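Local coordinates for C381 turret protein (Sulfolobus turreted icosahedral virus, PDB 4IND), which forms, probably as a pentamer of triple jelly-roll subunits, part of the turrets that project from the capsid of an archaeal virus, at residues Arg83-Asn88 / Ile140-Leu145; Tyr19-Glu24 / Asn52-Ser57; Leu297-Ala302 / Asn350-Val355. All coordinates share one frame; numbering follows the deposited sequence.

How the contacts relate
Contacts 1 and 2 lie side by side in the first of the three jelly-roll domains, their centres about 10 Å apart; contact 3 sits in the third, its centre about 51 Å from that of contact 1. The first two share a sheet: strand 138-147, half of contact 1, is flanked by strand 19-21 of contact 2. Contacts 1 and 3 are wholly buried; contact 2 is partly exposed. Contact 1 is direct strand pairing, with one polar, mostly charged face and one apolar face; contact 2 is a sparse, water-bridged meeting in the interface with a second subunit, which also reaches contact 1; contact 3 is purely apolar, between two sheets with no hydrogen bond across it.

Contact 1 of 3, residues Arg83-Asn88 / Ile140-Leu145; sequences RIKVYN and ILEFSL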
loop_
_atom_site.group_PDB
_atom_site.type_symbol
_atom_site.label_atom_id
_atom_site.label_comp_id
_atom_site.label_asym_id
_atom_site.label_seq_id
_atom_site.Cartn_x
_atom_site.Cartn_y
_atom_site.Cartn_z
ATOM N N ARG A 83 24.216 -7.710 -10.935
ATOM C CA ARG A 83 24.902 -7.132 -12.083
ATOM C C ARG A 83 26.402 -7.197 -11.830
ATOM O O ARG A 83 26.892 -6.746 -10.791
ATOM C CB ARG A 83 24.431 -5.702 -12.342
ATOM C CG ARG A 83 22.992 -5.617 -12.921
ATOM C CD ARG A 83 22.462 -4.208 -12.859
ATOM N NE ARG A 83 22.292 -3.770 -11.479
ATOM C CZ ARG A 83 22.253 -2.499 -11.093
ATOM N NH1 ARG A 83 22.371 -1.526 -11.986
ATOM N NH2 ARG A 83 22.101 -2.210 -9.811
ATOM N N ILE A 84 27.127 -7.772 -12.778
ATOM C CA ILE A 84 28.589 -7.769 -12.701
ATOM C C ILE A 84 29.139 -6.987 -13.879
ATOM O O ILE A 84 28.968 -7.403 -15.020
ATOM C CB ILE A 84 29.173 -9.190 -12.754
ATOM C CG1 ILE A 84 28.355 -10.151 -11.888
ATOM C CG2 ILE A 84 30.654 -9.175 -12.279
ATOM C CD1 ILE A 84 28.897 -11.599 -11.867
ATOM N N LYS A 85 29.800 -5.858 -13.621
ATOM C CA LYS A 85 30.401 -5.097 -14.717
ATOM C C LYS A 85 31.756 -5.697 -15.002
ATOM O O LYS A 85 32.627 -5.758 -14.121
ATOM C CB LYS A 85 30.574 -3.608 -14.380
ATOM C CG LYS A 85 31.074 -2.810 -15.598
ATOM C CD LYS A 85 31.356 -1.321 -15.279
ATOM C CE LYS A 85 30.071 -0.549 -15.040
ATOM N NZ LYS A 85 29.216 -0.512 -16.245
ATOM N N VAL A 86 31.953 -6.161 -16.226
ATOM C CA VAL A 86 33.253 -6.778 -16.551
ATOM C C VAL A 86 33.825 -6.172 -17.821
ATOM O O VAL A 86 33.128 -5.476 -18.564
ATOM C CB VAL A 86 33.158 -8.318 -16.729
ATOM C CG1 VAL A 86 32.617 -8.988 -15.479
ATOM C CG2 VAL A 86 32.293 -8.653 -17.940
ATOM N N TYR A 87 35.103 -6.435 -18.072
ATOM C CA TYR A 87 35.747 -6.008 -19.293
ATOM C C TYR A 87 36.629 -7.151 -19.802
ATOM O O TYR A 87 37.472 -7.694 -19.069
ATOM C CB TYR A 87 36.590 -4.735 -19.087
ATOM C CG TYR A 87 37.326 -4.326 -20.347
ATOM C CD1 TYR A 87 36.701 -3.556 -21.310
ATOM C CD2 TYR A 87 38.648 -4.721 -20.579
ATOM C CE1 TYR A 87 37.358 -3.177 -22.465
ATOM C CE2 TYR A 87 39.326 -4.344 -21.743
ATOM C CZ TYR A 87 38.665 -3.578 -22.687
ATOM O OH TYR A 87 39.298 -3.192 -23.855
ATOM N N ASN A 88 36.412 -7.540 -21.049
ATOM C CA ASN A 88 37.129 -8.667 -21.617
ATOM C C ASN A 88 38.432 -8.165 -22.226
ATOM O O ASN A 88 38.431 -7.515 -23.272
ATOM C CB ASN A 88 36.272 -9.351 -22.685
ATOM C CG ASN A 88 36.983 -10.544 -23.323
ATOM O OD1 ASN A 88 38.035 -10.985 -22.839
ATOM N ND2 ASN A 88 36.417 -11.074 -24.399
ATOM N N ILE A 140 37.094 -7.687 -13.528
ATOM C CA ILE A 140 35.857 -7.511 -12.777
ATOM C C ILE A 140 35.824 -6.119 -12.162
ATOM O O ILE A 140 36.611 -5.813 -11.272
ATOM C CB ILE A 140 35.742 -8.572 -11.676
ATOM C CG1 ILE A 140 36.083 -9.952 -12.242
ATOM C CG2 ILE A 140 34.354 -8.561 -11.050
ATOM C CD1 ILE A 140 36.336 -11.013 -11.180
ATOM N N LEU A 141 34.909 -5.272 -12.633
ATOM C CA LEU A 141 34.913 -3.863 -12.219
ATOM C C LEU A 141 33.958 -3.558 -11.059
ATOM O O LEU A 141 34.293 -2.765 -10.165
ATOM C CB LEU A 141 34.592 -2.928 -13.393
ATOM C CG LEU A 141 35.320 -3.066 -14.730
ATOM C CD1 LEU A 141 35.244 -1.758 -15.522
ATOM C CD2 LEU A 141 36.742 -3.493 -14.557
ATOM N N GLU A 142 32.768 -4.150 -11.099
ATOM C CA GLU A 142 31.750 -3.904 -10.066
ATOM C C GLU A 142 30.930 -5.157 -9.868
ATOM O O GLU A 142 30.771 -5.941 -10.780
ATOM C CB GLU A 142 30.812 -2.750 -10.432
ATOM C CG GLU A 142 31.458 -1.380 -10.580
ATOM C CD GLU A 142 30.474 -0.320 -11.127
ATOM O OE1 GLU A 142 30.801 0.309 -12.160
ATOM O OE2 GLU A 142 29.400 -0.092 -10.514
ATOM N N PHE A 143 30.405 -5.337 -8.665
ATOM C CA PHE A 143 29.524 -6.458 -8.386
ATOM C C PHE A 143 28.407 -5.904 -7.529
ATOM O O PHE A 143 28.671 -5.337 -6.463
ATOM C CB PHE A 143 30.260 -7.569 -7.643
ATOM C CG PHE A 143 29.420 -8.812 -7.410
ATOM C CD1 PHE A 143 29.321 -9.799 -8.378
ATOM C CD2 PHE A 143 28.714 -8.964 -6.214
ATOM C CE1 PHE A 143 28.546 -10.936 -8.159
ATOM C CE2 PHE A 143 27.944 -10.086 -5.975
ATOM C CZ PHE A 143 27.863 -11.084 -6.939
ATOM N N SER A 144 27.172 -6.077 -8.000
ATOM C CA SER A 144 25.979 -5.475 -7.394
ATOM C C SER A 144 24.907 -6.527 -7.106
ATOM O O SER A 144 24.545 -7.324 -7.965
ATOM C CB SER A 144 25.406 -4.374 -8.301
ATOM O OG SER A 144 24.095 -3.973 -7.878
ATOM N N LEU A 145 24.392 -6.502 -5.885
ATOM C CA LEU A 145 23.287 -7.365 -5.455
ATOM C C LEU A 145 22.152 -6.454 -5.062
ATOM O O LEU A 145 22.294 -5.679 -4.119
ATOM C CB LEU A 145 23.697 -8.132 -4.184
ATOM C CG LEU A 145 24.564 -9.372 -4.282
ATOM C CD1 LEU A 145 25.286 -9.662 -2.947
ATOM C CD2 LEU A 145 23.677 -10.536 -4.645
HETATM O O HOH W 1 21.979 -5.483 -9.238
#
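Two strands running antiparallel at 174° are laced by their backbones. Arg83 and Ser144 form a reciprocal pair, Arg83 N to Ser144 O at 3.0 Å and Ser144 N to Arg83 O at 2.9 Å, the first on a carbonyl lone pair. Lys85 N reaches Glu142 O from above the carbonyl plane. Lys85 O takes two donors, Leu141 N at 2.8 Å, nearly along the C=O axis, and, weakly, Glu142 N at 3.4 Å. That forked acceptor marks a classic beta bulge in strand 138-147, central in this jelly-roll sheet. On the polar face, water 1 lies in plane at the guanidinium edge, accepting from Arg83 NE and linking it to Ser144 OG, while Arg83 NH2 bonds to Leu75 O of the second subunit. Lys85 and Glu142 run alongside each other, Lys85 CE 3.1 Å from Glu142 OE1, yet Lys85 NZ bends twice (chi3 -71°, chi4 -63°) to salt bridges with Glu115 and Glu117 of its own chain and Asp72 of the second subunit; Glu142 OE2 bonds to Tyr19. On the apolar face, Ile84 lies alongside both Phe143 and Ile140: its CG1 is 3.7 Å from Phe143 CD1, and its CG2 meets Ile140 CG2 at 3.9 Å.

Contact 2 of 3, residues Tyr19-Glu24 / Asn52-Ser57; sequences YYKLSE and NTKIVS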
loop_
_atom_site.group_PDB
_atom_site.type_symbol
_atom_site.label_atom_id
_atom_site.label_comp_id
_atom_site.label_asym_id
_atom_site.label_seq_id
_atom_site.Cartn_x
_atom_site.Cartn_y
_atom_site.Cartn_z
ATOM N N TYR A 19 27.238 -4.217 -2.565
ATOM C CA TYR A 19 27.811 -3.537 -3.701
ATOM C C TYR A 19 29.324 -3.434 -3.539
ATOM O O TYR A 19 29.808 -3.085 -2.457
ATOM C CB TYR A 19 27.225 -2.143 -3.861
ATOM C CG TYR A 19 27.924 -1.424 -4.994
ATOM C CD1 TYR A 19 27.581 -1.683 -6.316
ATOM C CD2 TYR A 19 28.928 -0.502 -4.750
ATOM C CE1 TYR A 19 28.222 -1.029 -7.369
ATOM C CE2 TYR A 19 29.577 0.151 -5.794
ATOM C CZ TYR A 19 29.217 -0.113 -7.099
ATOM O OH TYR A 19 29.874 0.514 -8.146
ATOM N N TYR A 20 30.049 -3.753 -4.610
ATOM C CA TYR A 20 31.499 -3.656 -4.651
ATOM C C TYR A 20 31.901 -2.870 -5.883
ATOM O O TYR A 20 31.430 -3.162 -6.985
ATOM C CB TYR A 20 32.149 -5.036 -4.803
ATOM C CG TYR A 20 31.907 -6.022 -3.676
ATOM C CD1 TYR A 20 32.862 -6.212 -2.673
ATOM C CD2 TYR A 20 30.751 -6.786 -3.651
ATOM C CE1 TYR A 20 32.646 -7.124 -1.643
ATOM C CE2 TYR A 20 30.506 -7.688 -2.629
ATOM C CZ TYR A 20 31.480 -7.872 -1.640
ATOM O OH TYR A 20 31.234 -8.765 -0.638
ATOM N N LYS A 21 32.761 -1.877 -5.718
ATOM C CA LYS A 21 33.457 -1.334 -6.877
ATOM C C LYS A 21 34.897 -1.762 -6.692
ATOM O O LYS A 21 35.563 -1.314 -5.766
ATOM C CB LYS A 21 33.361 0.193 -6.942
ATOM C CG LYS A 21 33.927 0.703 -8.279
ATOM C CD LYS A 21 33.590 2.153 -8.541
ATOM C CE LYS A 21 34.052 2.566 -9.949
ATOM N NZ LYS A 21 33.585 3.955 -10.305
ATOM N N LEU A 22 35.379 -2.634 -7.563
ATOM C CA LEU A 22 36.621 -3.367 -7.259
ATOM C C LEU A 22 37.881 -2.578 -7.561
ATOM O O LEU A 22 39.004 -3.015 -7.259
ATOM C CB LEU A 22 36.594 -4.735 -7.948
ATOM C CG LEU A 22 35.434 -5.588 -7.432
ATOM C CD1 LEU A 22 35.311 -6.867 -8.239
ATOM C CD2 LEU A 22 35.615 -5.912 -5.940
ATOM N N SER A 23 37.694 -1.378 -8.101
ATOM C CA SER A 23 38.794 -0.425 -8.223
ATOM C C SER A 23 39.007 0.379 -6.946
ATOM O O SER A 23 39.918 1.212 -6.882
ATOM C CB SER A 23 38.552 0.507 -9.410
ATOM O OG SER A 23 37.251 1.043 -9.345
ATOM N N GLU A 24 38.170 0.152 -5.928
ATOM C CA GLU A 24 38.432 0.671 -4.578
ATOM C C GLU A 24 39.116 -0.420 -3.759
ATOM O O GLU A 24 38.604 -1.544 -3.656
ATOM C CB GLU A 24 37.119 1.048 -3.864
ATOM C CG GLU A 24 36.342 2.199 -4.478
ATOM C CD GLU A 24 36.518 3.491 -3.704
ATOM O OE1 GLU A 24 37.607 3.677 -3.120
ATOM O OE2 GLU A 24 35.577 4.324 -3.673
ATOM N N ASN A 52 34.924 9.023 -24.862
ATOM C CA ASN A 52 35.890 9.280 -23.790
ATOM C C ASN A 52 36.432 7.972 -23.249
ATOM O O ASN A 52 35.747 6.954 -23.296
ATOM C CB ASN A 52 35.227 10.097 -22.674
ATOM C CG ASN A 52 34.750 11.442 -23.167
ATOM O OD1 ASN A 52 35.548 12.357 -23.369
ATOM N ND2 ASN A 52 33.450 11.564 -23.389
ATOM N N THR A 53 37.666 7.990 -22.754
ATOM C CA THR A 53 38.269 6.767 -22.239
ATOM C C THR A 53 38.243 6.715 -20.715
ATOM O O THR A 53 38.951 7.461 -20.035
ATOM C CB THR A 53 39.701 6.612 -22.731
ATOM O OG1 THR A 53 39.709 6.616 -24.161
ATOM C CG2 THR A 53 40.286 5.316 -22.242
ATOM N N LYS A 54 37.409 5.826 -20.187
ATOM C CA LYS A 54 37.361 5.597 -18.748
ATOM C C LYS A 54 38.538 4.699 -18.379
ATOM O O LYS A 54 38.764 3.675 -19.016
ATOM C CB LYS A 54 36.044 4.922 -18.363
ATOM C CG LYS A 54 35.951 4.498 -16.894
ATOM C CD LYS A 54 34.530 4.028 -16.529
ATOM C CE LYS A 54 34.551 3.184 -15.269
ATOM N NZ LYS A 54 33.199 3.045 -14.633
ATOM N N ILE A 55 39.296 5.088 -17.362
ATOM C CA ILE A 55 40.444 4.300 -16.947
ATOM C C ILE A 55 40.285 3.912 -15.471
ATOM O O ILE A 55 40.109 4.784 -14.615
ATOM C CB ILE A 55 41.741 5.086 -17.132
ATOM C CG1 ILE A 55 41.886 5.524 -18.588
ATOM C CG2 ILE A 55 42.940 4.248 -16.721
ATOM C CD1 ILE A 55 43.155 6.344 -18.853
ATOM N N VAL A 56 40.306 2.606 -15.199
ATOM C CA VAL A 56 40.308 2.101 -13.816
ATOM C C VAL A 56 41.398 1.028 -13.609
ATOM O O VAL A 56 41.888 0.425 -14.570
ATOM C CB VAL A 56 38.946 1.529 -13.407
ATOM C CG1 VAL A 56 37.871 2.606 -13.450
ATOM C CG2 VAL A 56 38.567 0.356 -14.311
ATOM N N SER A 57 41.793 0.805 -12.362
ATOM C CA SER A 57 42.625 -0.355 -12.027
ATOM C C SER A 57 41.718 -1.396 -11.400
ATOM O O SER A 57 41.076 -1.117 -10.398
ATOM C CB SER A 57 43.717 0.041 -11.038
ATOM O OG SER A 57 44.604 0.951 -11.637
HETATM O O HOH W 2 32.734 5.541 -13.028
HETATM O O HOH W 3 42.069 0.138 -7.881
#
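Lys21 NZ is the most heavily gripped polar atom: it bonds to Ala14 O of the second subunit, forms a salt bridge to Asp73 of that subunit, and gives a weak third bond to water 2. The same water accepts from Lys54 NZ at 3.0 Å, so it bridges the two ammonium groups from the side; Lys21 NZ and Lys54 NZ are 4.4 Å apart. Both lysines reach this point fully extended, every side-chain torsion near 180°, and meet tip to tip. Such closeness of like charges would be costly alone; Asp73 beside Lys21 and Asp72 of the second subunit beside Lys54 probably offset it. A second bridge joins the backbones, water 3 donating to Ser23 O at 2.6 Å and to Ser57 O at 3.0 Å. Direct contact is slight. Ser23 sets its CA and CB against Ser57 O, each 3.2 Å away, and CB comes within 4.1 Å of Val56 CB. Its OG, placed between the backbone N and carbonyl carbon (chi1 50°), bonds to Asn13 O of the second subunit. A type I beta turn follows, closed by Glu24 N to Lys21 O at 3.0 Å, with Glu24 as N-cap. The strand at the edge of this chain's jelly-roll sheet leads through a turn into helix 25-31 beside the hairpin 41-49/52-60, whose sheet runs on into the second subunit through a parallel ladder at residues 53-55.

Contact 3 of 3, residues Leu297-Ala302 / Asn350-Val355; sequences LRLKYA and NSIQLV
Ile352 meets the tips of two leucines, and the tight part of the contact lies there. Its CD1, carried outward by chi1 -51° and chi2 -63°, comes end-on against Leu299, 3.5 Å from CD1 and 3.8 Å from CD2, so it faces both prongs of the leucine fork. Leu297 crosses the isoleucine obliquely instead and touches it lower down, CD1 to CG1 at 3.9 Å. The same methyl of Leu297 lies 3.8 Å from Asn350 C, over the backbone where the second strand begins; Asn350 OD1 accepts from Leu321 N. No hydrogen bond crosses; the grip is purely van der Waals between buried side chains. Contact loosens toward Ala302 and Leu354, as the short segments' axes diverge at 44° from a closest approach of 8.9 Å. Away from this apolar seam, Arg298 and Lys300 lie partly exposed on the other face of their strand, both in salt bridges to Asp345. The three apolar residues belong to the two facing sheets of the third domain's jelly-roll sandwich: Leu297 and Leu299 project from strand 295-305, also packing on strand 346-349, while Ile352 rises from strand 351-358 with Ile287 of strand 283-289 and Leu316 and Ala318 of strand 311-319 around it.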
loop_
_atom_site.group_PDB
_atom_site.type_symbol
_atom_site.label_atom_id
_atom_site.label_comp_id
_atom_site.label_asym_id
_atom_site.label_seq_id
_atom_site.Cartn_x
_atom_site.Cartn_y
_atom_site.Cartn_z
ATOM N N LEU A 297 -10.643 -16.419 -16.422
ATOM C CA LEU A 297 -11.962 -15.900 -16.768
ATOM C C LEU A 297 -12.722 -15.342 -15.578
ATOM O O LEU A 297 -12.419 -15.638 -14.421
ATOM C CB LEU A 297 -12.804 -17.013 -17.402
ATOM C CG LEU A 297 -12.129 -17.749 -18.562
ATOM C CD1 LEU A 297 -12.896 -19.009 -18.943
ATOM C CD2 LEU A 297 -12.007 -16.816 -19.748
ATOM N N ARG A 298 -13.729 -14.535 -15.879
ATOM C CA ARG A 298 -14.683 -14.090 -14.878
ATOM C C ARG A 298 -16.054 -14.051 -15.563
ATOM O O ARG A 298 -16.213 -13.402 -16.593
ATOM C CB ARG A 298 -14.298 -12.704 -14.374
ATOM C CG ARG A 298 -15.206 -12.182 -13.305
ATOM C CD ARG A 298 -14.650 -10.933 -12.682
ATOM N NE ARG A 298 -15.414 -10.583 -11.494
ATOM C CZ ARG A 298 -15.077 -9.626 -10.642
ATOM N NH1 ARG A 298 -13.979 -8.916 -10.848
ATOM N NH2 ARG A 298 -15.835 -9.384 -9.580
ATOM N N LEU A 299 -17.033 -14.768 -15.018
ATOM C CA LEU A 299 -18.355 -14.851 -15.656
ATOM C C LEU A 299 -19.270 -13.841 -15.021
ATOM O O LEU A 299 -19.333 -13.754 -13.794
ATOM C CB LEU A 299 -18.966 -16.242 -15.503
ATOM C CG LEU A 299 -18.097 -17.447 -15.831
ATOM C CD1 LEU A 299 -18.936 -18.721 -15.800
ATOM C CD2 LEU A 299 -17.434 -17.270 -17.182
ATOM N N LYS A 300 -19.994 -13.087 -15.850
ATOM C CA LYS A 300 -20.826 -12.002 -15.340
ATOM C C LYS A 300 -22.317 -12.298 -15.480
ATOM O O LYS A 300 -23.128 -11.870 -14.666
ATOM C CB LYS A 300 -20.489 -10.691 -16.062
ATOM C CG LYS A 300 -19.025 -10.326 -16.041
ATOM C CD LYS A 300 -18.512 -10.192 -14.624
ATOM C CE LYS A 300 -19.074 -8.956 -13.936
ATOM N NZ LYS A 300 -18.391 -8.688 -12.631
ATOM N N TYR A 301 -22.672 -13.031 -16.520
ATOM C CA TYR A 301 -24.080 -13.254 -16.856
ATOM C C TYR A 301 -24.233 -14.451 -17.777
ATOM O O TYR A 301 -23.415 -14.663 -18.674
ATOM C CB TYR A 301 -24.638 -12.023 -17.552
ATOM C CG TYR A 301 -26.088 -12.163 -18.005
ATOM C CD1 TYR A 301 -27.132 -12.004 -17.102
ATOM C CD2 TYR A 301 -26.402 -12.419 -19.335
ATOM C CE1 TYR A 301 -28.470 -12.121 -17.516
ATOM C CE2 TYR A 301 -27.723 -12.542 -19.765
ATOM C CZ TYR A 301 -28.751 -12.396 -18.846
ATOM O OH TYR A 301 -30.069 -12.505 -19.261
ATOM N N ALA A 302 -25.279 -15.237 -17.551
ATOM C CA ALA A 302 -25.587 -16.361 -18.426
ATOM C C ALA A 302 -27.087 -16.558 -18.560
ATOM O O ALA A 302 -27.849 -16.317 -17.620
ATOM C CB ALA A 302 -24.921 -17.643 -17.940
ATOM N N ASN A 350 -10.922 -20.983 -15.155
ATOM C CA ASN A 350 -10.268 -20.878 -16.461
ATOM C C ASN A 350 -10.853 -21.860 -17.459
ATOM O O ASN A 350 -10.350 -22.012 -18.573
ATOM C CB ASN A 350 -8.742 -21.044 -16.349
ATOM C CG ASN A 350 -8.332 -22.317 -15.642
ATOM O OD1 ASN A 350 -9.104 -23.266 -15.560
ATOM N ND2 ASN A 350 -7.101 -22.336 -15.110
ATOM N N SER A 351 -11.915 -22.545 -17.051
ATOM C CA SER A 351 -12.611 -23.457 -17.957
ATOM C C SER A 351 -14.094 -23.531 -17.627
ATOM O O SER A 351 -14.471 -23.634 -16.456
ATOM C CB SER A 351 -11.975 -24.840 -17.919
ATOM O OG SER A 351 -12.563 -25.678 -18.889
ATOM N N ILE A 352 -14.924 -23.459 -18.671
ATOM C CA ILE A 352 -16.383 -23.455 -18.557
ATOM C C ILE A 352 -16.969 -24.520 -19.473
ATOM O O ILE A 352 -16.564 -24.627 -20.627
ATOM C CB ILE A 352 -16.976 -22.133 -19.039
ATOM C CG1 ILE A 352 -16.279 -20.961 -18.378
ATOM C CG2 ILE A 352 -18.479 -22.086 -18.777
ATOM C CD1 ILE A 352 -16.452 -20.936 -16.899
ATOM N N GLN A 353 -17.934 -25.289 -18.975
ATOM C CA GLN A 353 -18.655 -26.238 -19.822
ATOM C C GLN A 353 -20.149 -26.242 -19.482
ATOM O O GLN A 353 -20.560 -25.848 -18.387
ATOM C CB GLN A 353 -18.069 -27.651 -19.693
ATOM C CG GLN A 353 -18.259 -28.271 -18.311
ATOM C CD GLN A 353 -17.566 -29.613 -18.164
ATOM O OE1 GLN A 353 -16.624 -29.929 -18.901
ATOM N NE2 GLN A 353 -18.039 -30.421 -17.209
ATOM N N LEU A 354 -20.959 -26.654 -20.448
ATOM C CA LEU A 354 -22.392 -26.829 -20.238
ATOM C C LEU A 354 -22.716 -28.311 -20.288
ATOM O O LEU A 354 -22.362 -29.012 -21.248
ATOM C CB LEU A 354 -23.191 -26.109 -21.315
ATOM C CG LEU A 354 -24.708 -26.133 -21.133
ATOM C CD1 LEU A 354 -25.118 -25.258 -19.960
ATOM C CD2 LEU A 354 -25.395 -25.666 -22.401
ATOM N N VAL A 355 -23.369 -28.797 -19.244
ATOM C CA VAL A 355 -23.779 -30.188 -19.206
ATOM C C VAL A 355 -25.293 -30.194 -19.319
ATOM O O VAL A 355 -25.980 -29.557 -18.533
ATOM C CB VAL A 355 -23.327 -30.883 -17.912
ATOM C CG1 VAL A 355 -23.771 -32.341 -17.911
ATOM C CG2 VAL A 355 -21.811 -30.795 -17.761
#